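Local structure of PPC domain-containing protein (Pyrococcus horikoshii, 2DT4) at residues T45-Y53 with F102-E110. The protein is of unknown function but carries a plant- and prokaryote-conserved (PPC) domain and assembles as a trimer. Numbering follows the deposited sequence.
Sequences TLKNPKIGY and FGGHLVEGE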
ATOM      1  N   THR A  45      -1.470  -6.960  12.767  1.00  9.90           N
ATOM      2  CA  THR A  45      -2.705  -6.923  13.564  1.00 11.01           C
ATOM      3  C   THR A  45      -2.560  -5.869  14.654  1.00 10.58           C
ATOM      4  O   THR A  45      -1.540  -5.814  15.357  1.00 10.28           O
ATOM      5  CB  THR A  45      -2.958  -8.280  14.198  1.00 12.16           C
ATOM      6  OG1 THR A  45      -3.534  -9.153  13.216  1.00 17.80           O
ATOM      7  CG2 THR A  45      -4.042  -8.206  15.244  1.00 14.40           C
ATOM      8  N   LEU A  46      -3.578  -5.029  14.793  1.00  9.65           N
ATOM      9  CA  LEU A  46      -3.657  -4.064  15.887  1.00  9.71           C
ATOM     10  C   LEU A  46      -4.772  -4.413  16.841  1.00  9.81           C
ATOM     11  O   LEU A  46      -5.787  -5.000  16.452  1.00 10.86           O
ATOM     12  CB  LEU A  46      -3.903  -2.653  15.331  1.00  9.25           C
ATOM     13  CG  LEU A  46      -2.835  -2.116  14.373  1.00  9.18           C
ATOM     14  CD1 LEU A  46      -3.280  -0.711  13.880  1.00 10.70           C
ATOM     15  CD2 LEU A  46      -1.435  -2.129  14.965  1.00 11.74           C
ATOM     16  N   LYS A  47      -4.606  -4.004  18.099  1.00  9.84           N
ATOM     17  CA  LYS A  47      -5.647  -4.161  19.117  1.00 10.23           C
ATOM     18  C   LYS A  47      -6.190  -2.815  19.552  1.00 10.80           C
ATOM     19  O   LYS A  47      -5.432  -1.871  19.772  1.00 10.96           O
ATOM     20  CB  LYS A  47      -5.064  -4.907  20.317  1.00 10.06           C
ATOM     21  CG  LYS A  47      -4.790  -6.383  19.996  1.00 12.03           C
ATOM     22  CD  LYS A  47      -4.369  -7.243  21.179  1.00 15.06           C
ATOM     23  CE  LYS A  47      -4.159  -8.683  20.754  1.00 16.45           C
ATOM     24  NZ  LYS A  47      -3.716  -9.566  21.896  1.00 18.33           N
ATOM     25  N   ASN A  48      -7.522  -2.738  19.662  1.00 10.78           N
ATOM     26  CA  ASN A  48      -8.219  -1.508  19.988  1.00 10.60           C
ATOM     27  C   ASN A  48      -7.746  -0.284  19.185  1.00 10.69           C
ATOM     28  O   ASN A  48      -7.457   0.775  19.782  1.00 11.46           O
ATOM     29  CB  ASN A  48      -8.122  -1.244  21.479  1.00 10.76           C
ATOM     30  CG  ASN A  48      -8.383  -2.498  22.308  1.00 12.00           C
ATOM     31  OD1 ASN A  48      -9.421  -3.145  22.189  1.00 12.35           O
ATOM     32  ND2 ASN A  48      -7.413  -2.855  23.156  1.00 16.35           N
ATOM     33  N   PRO A  49      -7.656  -0.409  17.854  1.00  9.62           N
ATOM     34  CA  PRO A  49      -7.217   0.733  17.048  1.00  9.32           C
ATOM     35  C   PRO A  49      -8.242   1.861  17.078  1.00  9.72           C
ATOM     36  O   PRO A  49      -9.442   1.627  17.124  1.00 10.67           O
ATOM     37  CB  PRO A  49      -7.037   0.141  15.651  1.00 10.58           C
ATOM     38  CG  PRO A  49      -7.990  -1.003  15.603  1.00  9.31           C
ATOM     39  CD  PRO A  49      -7.956  -1.566  16.988  1.00 10.15           C
ATOM     40  N   LYS A  50      -7.741   3.082  17.069  1.00  9.42           N
ATOM     41  CA  LYS A  50      -8.591   4.258  16.902  1.00 10.02           C
ATOM     42  C   LYS A  50      -8.322   4.833  15.531  1.00 10.08           C
ATOM     43  O   LYS A  50      -7.157   5.073  15.188  1.00 10.22           O
ATOM     44  CB  LYS A  50      -8.319   5.308  17.969  1.00 10.37           C
ATOM     45  CG  LYS A  50      -8.556   4.797  19.367  1.00 11.91           C
ATOM     46  CD  LYS A  50      -8.491   5.903  20.391  1.00 16.70           C
ATOM     47  CE  LYS A  50      -8.911   5.385  21.746  1.00 21.17           C
ATOM     48  NZ  LYS A  50      -7.765   4.927  22.524  1.00 26.39           N
ATOM     49  N   ILE A  51      -9.400   5.075  14.772  1.00  9.54           N
ATOM     50  CA  ILE A  51      -9.286   5.658  13.434  1.00  9.37           C
ATOM     51  C   ILE A  51      -9.986   7.015  13.420  1.00 10.14           C
ATOM     52  O   ILE A  51     -10.826   7.294  14.265  1.00 11.01           O
ATOM     53  CB  ILE A  51      -9.844   4.694  12.336  1.00  9.27           C
ATOM     54  CG1 ILE A  51     -11.285   4.299  12.648  1.00 11.14           C
ATOM     55  CG2 ILE A  51      -8.904   3.506  12.177  1.00 10.51           C
ATOM     56  CD1 ILE A  51     -11.976   3.474  11.563  1.00 10.97           C
ATOM     57  N   GLY A  52      -9.618   7.827  12.456  1.00  9.74           N
ATOM     58  CA  GLY A  52     -10.152   9.167  12.295  1.00  9.85           C
ATOM     59  C   GLY A  52     -10.676   9.469  10.910  1.00  9.58           C
ATOM     60  O   GLY A  52     -10.113   9.042   9.907  1.00  9.93           O
ATOM     61  N   TYR A  53     -11.780  10.221  10.872  1.00  9.44           N
ATOM     62  CA  TYR A  53     -12.371  10.785   9.663  1.00  9.50           C
ATOM     63  C   TYR A  53     -12.393  12.297   9.862  1.00  9.66           C
ATOM     64  O   TYR A  53     -12.984  12.787  10.848  1.00 10.59           O
ATOM     65  CB  TYR A  53     -13.790  10.261   9.507  1.00  9.98           C
ATOM     66  CG  TYR A  53     -14.514  10.858   8.345  1.00  8.36           C
ATOM     67  CD1 TYR A  53     -14.421  10.311   7.063  1.00  8.30           C
ATOM     68  CD2 TYR A  53     -15.322  11.965   8.528  1.00  9.18           C
ATOM     69  CE1 TYR A  53     -15.093  10.873   5.992  1.00  8.84           C
ATOM     70  CE2 TYR A  53     -15.985  12.525   7.499  1.00  7.84           C
ATOM     71  CZ  TYR A  53     -15.876  11.983   6.207  1.00  9.60           C
ATOM     72  OH  TYR A  53     -16.596  12.606   5.220  1.00 11.30           O
ATOM     73  N   PHE A 102     -12.856  -1.782   8.006  1.00  7.93           N
ATOM     74  CA  PHE A 102     -12.987  -0.456   8.541  1.00  8.53           C
ATOM     75  C   PHE A 102     -11.699   0.295   8.276  1.00  8.92           C
ATOM     76  O   PHE A 102     -10.639  -0.296   8.062  1.00  9.49           O
ATOM     77  CB  PHE A 102     -13.216  -0.504  10.063  1.00  9.00           C
ATOM     78  CG  PHE A 102     -14.491  -1.200  10.483  1.00 11.10           C
ATOM     79  CD1 PHE A 102     -14.576  -2.575  10.486  1.00 12.40           C
ATOM     80  CD2 PHE A 102     -15.593  -0.453  10.875  1.00 12.48           C
ATOM     81  CE1 PHE A 102     -15.743  -3.218  10.874  1.00 14.04           C
ATOM     82  CE2 PHE A 102     -16.762  -1.077  11.243  1.00 14.18           C
ATOM     83  CZ  PHE A 102     -16.840  -2.457  11.257  1.00 14.08           C
ATOM     84  N   GLY A 103     -11.741   1.612   8.358  1.00  8.81           N
ATOM     85  CA  GLY A 103     -10.513   2.336   8.199  1.00  8.76           C
ATOM     86  C   GLY A 103     -10.643   3.829   8.166  1.00  8.69           C
ATOM     87  O   GLY A 103     -11.750   4.407   8.121  1.00  8.75           O
ATOM     88  N   GLY A 104      -9.477   4.464   8.080  1.00  7.98           N
ATOM     89  CA  GLY A 104      -9.397   5.901   8.042  1.00  8.85           C
ATOM     90  C   GLY A 104      -7.989   6.317   8.415  1.00  8.21           C
ATOM     91  O   GLY A 104      -7.055   5.513   8.333  1.00  8.85           O
ATOM     92  N   HIS A 105      -7.828   7.550   8.886  1.00  8.84           N
ATOM     93  CA  HIS A 105      -6.566   8.007   9.437  1.00  9.14           C
ATOM     94  C   HIS A 105      -6.271   7.218  10.706  1.00  8.93           C
ATOM     95  O   HIS A 105      -7.168   7.015  11.520  1.00  9.98           O
ATOM     96  CB  HIS A 105      -6.703   9.498   9.747  1.00  9.77           C
ATOM     97  CG  HIS A 105      -5.660  10.032  10.671  1.00 12.12           C
ATOM     98  ND1 HIS A 105      -5.962  10.716  11.828  1.00 18.52           N
ATOM     99  CD2 HIS A 105      -4.310  10.004  10.588  1.00 15.39           C
ATOM    100  CE1 HIS A 105      -4.838  11.086  12.412  1.00 16.82           C
ATOM    101  NE2 HIS A 105      -3.822  10.672  11.677  1.00 19.97           N
ATOM    102  N   LEU A 106      -5.023   6.791  10.930  1.00  8.47           N
ATOM    103  CA  LEU A 106      -4.687   6.086  12.153  1.00  8.58           C
ATOM    104  C   LEU A 106      -4.404   7.101  13.252  1.00  8.62           C
ATOM    105  O   LEU A 106      -3.485   7.889  13.147  1.00  9.84           O
ATOM    106  CB  LEU A 106      -3.463   5.188  11.978  1.00  9.59           C
ATOM    107  CG  LEU A 106      -3.095   4.383  13.219  1.00 10.91           C
ATOM    108  CD1 LEU A 106      -4.192   3.411  13.645  1.00 11.50           C
ATOM    109  CD2 LEU A 106      -1.781   3.659  12.973  1.00 11.99           C
ATOM    110  N   VAL A 107      -5.230   7.074  14.286  1.00  9.53           N
ATOM    111  CA  VAL A 107      -5.078   7.941  15.451  1.00 10.42           C
ATOM    112  C   VAL A 107      -4.157   7.281  16.471  1.00 10.91           C
ATOM    113  O   VAL A 107      -3.230   7.927  16.969  1.00 13.21           O
ATOM    114  CB  VAL A 107      -6.451   8.277  16.081  1.00 10.30           C
ATOM    115  CG1 VAL A 107      -6.254   9.076  17.397  1.00 11.70           C
ATOM    116  CG2 VAL A 107      -7.264   9.058  15.079  1.00 12.03           C
ATOM    117  N   GLU A 108      -4.393   6.001  16.759  1.00 11.79           N
ATOM    118  CA  GLU A 108      -3.469   5.195  17.574  1.00 12.88           C
ATOM    119  C   GLU A 108      -3.804   3.730  17.436  1.00 12.66           C
ATOM    120  O   GLU A 108      -4.932   3.391  17.088  1.00 12.12           O
ATOM    121  CB  GLU A 108      -3.531   5.600  19.049  1.00 15.59           C
ATOM    122  CG  GLU A 108      -4.875   5.405  19.691  1.00 18.68           C
ATOM    123  CD  GLU A 108      -4.860   5.647  21.209  1.00 26.34           C
ATOM    124  OE1 GLU A 108      -4.750   6.801  21.632  1.00 29.37           O
ATOM    125  OE2 GLU A 108      -4.955   4.682  21.979  1.00 30.53           O
ATOM    126  N   GLY A 109      -2.846   2.854  17.746  1.00 11.79           N
ATOM    127  CA  GLY A 109      -3.151   1.438  17.679  1.00 12.73           C
ATOM    128  C   GLY A 109      -2.073   0.634  18.376  1.00 12.71           C
ATOM    129  O   GLY A 109      -0.870   0.780  18.108  1.00 13.91           O
ATOM    130  N   GLU A 110      -2.539  -0.259  19.233  1.00 12.46           N
ATOM    131  CA  GLU A 110      -1.615  -1.122  19.964  1.00 11.79           C
ATOM    132  C   GLU A 110      -1.209  -2.270  19.040  1.00 11.77           C
ATOM    133  O   GLU A 110      -2.052  -2.954  18.458  1.00 10.90           O
ATOM    134  CB  GLU A 110      -2.285  -1.665  21.231  1.00 12.85           C
ATOM    135  CG  GLU A 110      -1.368  -2.550  22.011  1.00 14.56           C
ATOM    136  CD  GLU A 110      -2.051  -3.125  23.236  1.00 18.27           C
ATOM    137  OE1 GLU A 110      -2.681  -2.348  23.975  1.00 20.58           O
ATOM    138  OE2 GLU A 110      -1.988  -4.354  23.406  1.00 23.85           O
TER
HETATM  139  O   HOH W   1      -5.043  -1.125  23.424  1.00 23.65           O
HETATM  140  O   HOH W   2      -4.997   1.030  20.820  1.00 36.48           O
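Lys50 and Glu108 face each other in an antiparallel pairing of strands, Lys50 N giving a nearly straight bond to Glu108 O (2.8 Å, 171°). Lys50 O receives Val107 N at 2.9 Å and, weakly, Glu108 N, so two residues oppose one in a classic beta bulge. Further along, Gly52 and His105 exchange a pair of backbone bonds; a CB on Gly52 would crowd Val107 CG2. A CB on Gly109 would clash with Leu46 CD1, so glycine suits that place too.

On the face that carries Lys50 and Glu108, their chains run side by side, methylenes touching (Lys50 CG to Glu108 CG, 3.7 Å), and Lys50 NZ forms a salt bridge with Glu108 OE2 at 2.9 Å. Glu108 CG sits between the backbone N and carbonyl carbon (chi1 62°), which lays it against the lysine chain. With an alanine here the Lys50 ammonium would probably lose this carboxylate, and the lysine methylenes their cover. Water 1 links Asn48 ND2 to Glu110 OE1.

On the other face, branched Ile51 reaches Gly103 O with CD1 (3.6 Å). Leu46, from before the corner at 47-48, brings its CD1 to 4.2 Å from Leu106 CD1. Ile51 and Leu106 both pack on Val92 of strand 85-95, beneath the three-stranded sheet in which strand 49-55 lies between 60-65 and 106-111.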